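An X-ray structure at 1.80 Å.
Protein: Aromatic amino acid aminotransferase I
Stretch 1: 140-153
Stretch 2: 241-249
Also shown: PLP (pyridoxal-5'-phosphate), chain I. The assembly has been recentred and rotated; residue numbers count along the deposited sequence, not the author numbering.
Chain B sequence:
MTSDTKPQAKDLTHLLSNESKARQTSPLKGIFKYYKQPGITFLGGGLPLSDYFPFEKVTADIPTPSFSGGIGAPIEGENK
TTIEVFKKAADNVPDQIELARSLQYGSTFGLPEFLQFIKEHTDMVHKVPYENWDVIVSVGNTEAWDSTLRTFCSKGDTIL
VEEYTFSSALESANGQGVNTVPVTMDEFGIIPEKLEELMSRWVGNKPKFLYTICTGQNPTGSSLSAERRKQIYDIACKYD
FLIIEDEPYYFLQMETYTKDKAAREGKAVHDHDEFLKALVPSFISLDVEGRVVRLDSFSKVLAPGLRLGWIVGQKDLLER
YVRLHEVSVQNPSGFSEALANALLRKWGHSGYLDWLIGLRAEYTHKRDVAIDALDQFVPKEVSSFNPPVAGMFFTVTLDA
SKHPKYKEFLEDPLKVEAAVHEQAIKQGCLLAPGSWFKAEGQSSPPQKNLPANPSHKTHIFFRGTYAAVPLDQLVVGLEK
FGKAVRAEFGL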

# COMPACT_ATOMS: atom_id res chain seq x y z
N GLY B 140 1.83 -0.96 7.00
CA GLY B 140 1.29 -0.28 8.19
C GLY B 140 -0.06 -0.82 8.60
O GLY B 140 -0.69 -1.57 7.83
N ASN B 141 -0.48 -0.43 9.80
CA ASN B 141 -1.70 -0.95 10.42
C ASN B 141 -2.94 -0.45 9.66
O ASN B 141 -3.97 -1.16 9.70
CB ASN B 141 -1.72 -0.63 11.91
CG ASN B 141 -0.86 -1.53 12.77
OD1 ASN B 141 -0.02 -2.30 12.26
ND2 ASN B 141 -1.05 -1.41 14.07
N THR B 142 -2.88 0.72 9.02
CA THR B 142 -3.99 1.24 8.19
C THR B 142 -4.34 0.19 7.12
O THR B 142 -5.48 -0.28 7.06
CB THR B 142 -3.64 2.60 7.58
OG1 THR B 142 -3.21 3.44 8.66
CG2 THR B 142 -4.84 3.18 6.86
N GLU B 143 -3.34 -0.18 6.35
CA GLU B 143 -3.50 -1.19 5.27
C GLU B 143 -3.85 -2.53 5.92
O GLU B 143 -4.83 -3.17 5.45
CB GLU B 143 -2.24 -1.35 4.43
CG GLU B 143 -2.33 -2.54 3.49
CD GLU B 143 -1.76 -3.83 4.04
OE1 GLU B 143 -0.54 -3.84 4.32
OE2 GLU B 143 -2.50 -4.84 4.12
N ALA B 144 -3.12 -2.94 6.98
CA ALA B 144 -3.36 -4.27 7.58
C ALA B 144 -4.82 -4.38 8.03
O ALA B 144 -5.41 -5.43 7.82
CB ALA B 144 -2.38 -4.56 8.69
N TRP B 145 -5.42 -3.31 8.55
CA TRP B 145 -6.84 -3.29 8.97
C TRP B 145 -7.77 -3.42 7.75
O TRP B 145 -8.74 -4.25 7.76
CB TRP B 145 -7.11 -2.02 9.80
CG TRP B 145 -8.57 -1.85 10.05
CD1 TRP B 145 -9.35 -0.81 9.65
CD2 TRP B 145 -9.43 -2.76 10.76
NE1 TRP B 145 -10.65 -1.02 10.03
CE2 TRP B 145 -10.73 -2.19 10.74
CE3 TRP B 145 -9.25 -4.02 11.36
CZ2 TRP B 145 -11.83 -2.82 11.29
CZ3 TRP B 145 -10.35 -4.63 11.94
CH2 TRP B 145 -11.61 -4.02 11.91
N ASP B 146 -7.50 -2.66 6.69
CA ASP B 146 -8.30 -2.75 5.45
C ASP B 146 -8.27 -4.19 4.96
O ASP B 146 -9.36 -4.76 4.71
CB ASP B 146 -7.80 -1.76 4.40
CG ASP B 146 -8.67 -1.73 3.16
OD1 ASP B 146 -9.83 -1.38 3.29
OD2 ASP B 146 -8.16 -1.98 2.09
N SER B 147 -7.08 -4.79 4.95
CA SER B 147 -6.85 -6.20 4.51
C SER B 147 -7.52 -7.19 5.44
O SER B 147 -8.04 -8.21 4.90
CB SER B 147 -5.39 -6.52 4.33
OG SER B 147 -4.83 -5.65 3.36
N THR B 148 -7.56 -6.93 6.76
CA THR B 148 -8.27 -7.78 7.75
C THR B 148 -9.76 -7.84 7.39
O THR B 148 -10.33 -8.94 7.37
CB THR B 148 -8.04 -7.27 9.18
OG1 THR B 148 -6.62 -7.29 9.40
CG2 THR B 148 -8.82 -8.06 10.20
N LEU B 149 -10.38 -6.69 7.18
CA LEU B 149 -11.82 -6.63 6.84
C LEU B 149 -12.02 -7.40 5.52
O LEU B 149 -12.99 -8.17 5.42
CB LEU B 149 -12.22 -5.17 6.69
CG LEU B 149 -12.40 -4.39 7.99
CD1 LEU B 149 -12.35 -2.91 7.70
CD2 LEU B 149 -13.71 -4.76 8.65
N ARG B 150 -11.08 -7.32 4.58
CA ARG B 150 -11.29 -8.01 3.27
C ARG B 150 -11.12 -9.53 3.38
O ARG B 150 -11.64 -10.22 2.48
CB ARG B 150 -10.41 -7.42 2.17
CG ARG B 150 -10.71 -5.96 1.90
CD ARG B 150 -9.65 -5.27 1.04
NE ARG B 150 -9.90 -5.57 -0.35
CZ ARG B 150 -9.17 -5.11 -1.38
NH1 ARG B 150 -9.55 -5.41 -2.60
NH2 ARG B 150 -8.10 -4.36 -1.19
N THR B 151 -10.37 -10.01 4.37
CA THR B 151 -10.03 -11.43 4.60
C THR B 151 -11.16 -12.11 5.39
O THR B 151 -11.50 -13.24 5.04
CB THR B 151 -8.68 -11.52 5.30
OG1 THR B 151 -7.75 -10.90 4.41
CG2 THR B 151 -8.28 -12.93 5.66
N PHE B 152 -11.76 -11.43 6.39
CA PHE B 152 -12.70 -12.10 7.34
C PHE B 152 -14.15 -11.63 7.19
O PHE B 152 -14.99 -12.23 7.84
CB PHE B 152 -12.21 -11.91 8.76
CG PHE B 152 -10.88 -12.53 9.03
CD1 PHE B 152 -10.71 -13.90 8.95
CD2 PHE B 152 -9.77 -11.76 9.30
CE1 PHE B 152 -9.48 -14.50 9.21
CE2 PHE B 152 -8.54 -12.34 9.52
CZ PHE B 152 -8.39 -13.71 9.47
N CYS B 153 -14.44 -10.65 6.36
CA CYS B 153 -15.79 -10.02 6.30
C CYS B 153 -16.31 -9.90 4.87
O CYS B 153 -15.56 -9.45 4.00
CB CYS B 153 -15.74 -8.64 6.92
SG CYS B 153 -15.23 -8.67 8.66
N PHE B 241 -15.01 -16.42 17.72
CA PHE B 241 -14.72 -15.26 16.85
C PHE B 241 -13.23 -14.95 17.04
O PHE B 241 -12.64 -15.39 18.05
CB PHE B 241 -15.68 -14.09 17.08
CG PHE B 241 -15.72 -13.52 18.47
CD1 PHE B 241 -14.73 -12.65 18.93
CD2 PHE B 241 -16.77 -13.82 19.33
CE1 PHE B 241 -14.77 -12.19 20.24
CE2 PHE B 241 -16.83 -13.30 20.61
CZ PHE B 241 -15.83 -12.48 21.06
N LEU B 242 -12.63 -14.25 16.08
CA LEU B 242 -11.21 -13.85 16.17
C LEU B 242 -11.06 -12.59 17.02
O LEU B 242 -12.02 -11.82 17.22
CB LEU B 242 -10.63 -13.60 14.78
CG LEU B 242 -10.84 -14.71 13.76
CD1 LEU B 242 -10.56 -14.22 12.37
CD2 LEU B 242 -10.00 -15.91 14.09
N ILE B 243 -9.83 -12.31 17.44
CA ILE B 243 -9.53 -11.00 18.05
C ILE B 243 -8.49 -10.35 17.16
O ILE B 243 -7.44 -10.99 16.90
CB ILE B 243 -9.05 -11.12 19.51
CG1 ILE B 243 -10.15 -11.62 20.45
CG2 ILE B 243 -8.44 -9.81 20.00
CD1 ILE B 243 -9.63 -12.05 21.81
N ILE B 244 -8.78 -9.13 16.73
CA ILE B 244 -7.83 -8.35 15.92
C ILE B 244 -7.33 -7.28 16.88
O ILE B 244 -8.11 -6.39 17.23
CB ILE B 244 -8.50 -7.76 14.66
CG1 ILE B 244 -9.32 -8.76 13.85
CG2 ILE B 244 -7.47 -7.01 13.83
CD1 ILE B 244 -8.59 -10.02 13.35
N GLU B 245 -6.05 -7.37 17.22
CA GLU B 245 -5.41 -6.45 18.17
C GLU B 245 -4.56 -5.52 17.30
O GLU B 245 -3.51 -5.90 16.76
CB GLU B 245 -4.72 -7.13 19.38
CG GLU B 245 -3.47 -7.97 19.11
CD GLU B 245 -2.77 -8.53 20.34
OE1 GLU B 245 -3.05 -8.06 21.47
OE2 GLU B 245 -1.81 -9.38 20.16
N ASP B 246 -5.06 -4.31 17.17
CA ASP B 246 -4.43 -3.24 16.40
C ASP B 246 -3.58 -2.46 17.39
O ASP B 246 -4.11 -1.68 18.18
CB ASP B 246 -5.48 -2.42 15.66
CG ASP B 246 -4.93 -1.26 14.90
OD1 ASP B 246 -3.66 -1.14 14.76
OD2 ASP B 246 -5.79 -0.46 14.43
N GLU B 247 -2.27 -2.70 17.35
CA GLU B 247 -1.42 -2.41 18.52
C GLU B 247 -0.24 -1.53 18.11
O GLU B 247 0.89 -1.80 18.50
CB GLU B 247 -1.04 -3.76 19.11
CG GLU B 247 -2.12 -4.32 19.99
CD GLU B 247 -2.18 -3.52 21.30
OE1 GLU B 247 -1.58 -3.99 22.29
OE2 GLU B 247 -2.86 -2.45 21.33
N PRO B 248 -0.48 -0.37 17.47
CA PRO B 248 0.64 0.53 17.14
C PRO B 248 1.26 1.19 18.38
O PRO B 248 2.40 1.64 18.33
CB PRO B 248 -0.01 1.55 16.21
CG PRO B 248 -1.45 1.61 16.72
CD PRO B 248 -1.80 0.22 17.18
N TYR B 249 0.55 1.20 19.51
CA TYR B 249 1.00 1.93 20.72
C TYR B 249 1.56 0.96 21.76
O TYR B 249 1.82 1.39 22.88
CB TYR B 249 -0.16 2.73 21.32
CG TYR B 249 -0.91 3.64 20.38
CD1 TYR B 249 -0.30 4.73 19.78
CD2 TYR B 249 -2.23 3.42 20.09
CE1 TYR B 249 -0.99 5.58 18.93
CE2 TYR B 249 -2.95 4.27 19.27
CZ TYR B 249 -2.33 5.35 18.68
OH TYR B 249 -3.00 6.21 17.86
N1 PLP I . -4.47 1.96 14.19
C2 PLP I . -4.79 2.80 15.18
C2A PLP I . -5.78 2.36 16.20
C3 PLP I . -4.21 4.06 15.26
O3 PLP I . -4.63 4.90 16.26
C4 PLP I . -3.30 4.46 14.27
C4A PLP I . -2.70 5.80 14.32
C5 PLP I . -2.95 3.55 13.26
C6 PLP I . -3.58 2.33 13.25
C5A PLP I . -2.03 3.94 12.13
O4P PLP I . -1.04 2.90 11.89
P PLP I . -0.03 2.92 10.72
O1P PLP I . 0.83 1.72 11.06
O2P PLP I . 0.72 4.28 10.79
O3P PLP I . -0.82 2.77 9.42
O HOH W 1 -5.59 0.35 11.72

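This is a compact, buried contact in which a helix lies nearly antiparallel to a strand, apolar along most of its length and polar at the end where both segments reach the pyridoxal phosphate. The axes of helix 141-152 and strand 242-246 approach to 10.4 Å at 167°, and side chains fill the space between them.

On the strand, Leu242, Ile244 and Asp246 point toward the helix; the alternation of an extended chain turns Ile243 and Glu245 out of reach. Asn141, Thr148 and Phe152 point back, while Trp145 leaves its backbone sideways and brings its ring end nearer. Leu242 CD1 sits over one face of the Phe152 ring, 3.4 Å from its centroid and 16° off the normal, a CH-pi contact, for which a leucine methyl and a flat aromatic face are well matched. Ile244 packs against three neighbours: its CG2 lies 4.2 Å from Trp145 CZ3, near the plane of that ring at its edge; its CD1 lies 3.7 Å from Thr148 CG2 and, more loosely, 4.5 Å from Phe152 CE2. Thr148 OG1 donates to Ala144 O (2.7 Å), so the hydroxyl is satisfied within its own helix while the methyl faces the strand.

At the polar end, Asn141 ND2 donates to Asp246 OD1 at 2.7 Å, but the 128° angle makes this a weak hydrogen bond. A water reinforces the link, donating to Asp246 OD2 (2.8 Å) and, weakly, to Asn141 O (3.0 Å). Asp246 OD2 also lies 2.8 Å from PLP N1, so the carboxylate faces helix and cofactor together.

The helix start holds the phosphate: Asn141 N donates to PLP O1P (2.8 Å), and Thr142 N and OG1 donate to PLP O3P (2.9 and 2.6 Å). Gly140 suits the N-cap, since a CB there would come within 2.9 Å of PLP O3P and its backbone angles themselves call for glycine.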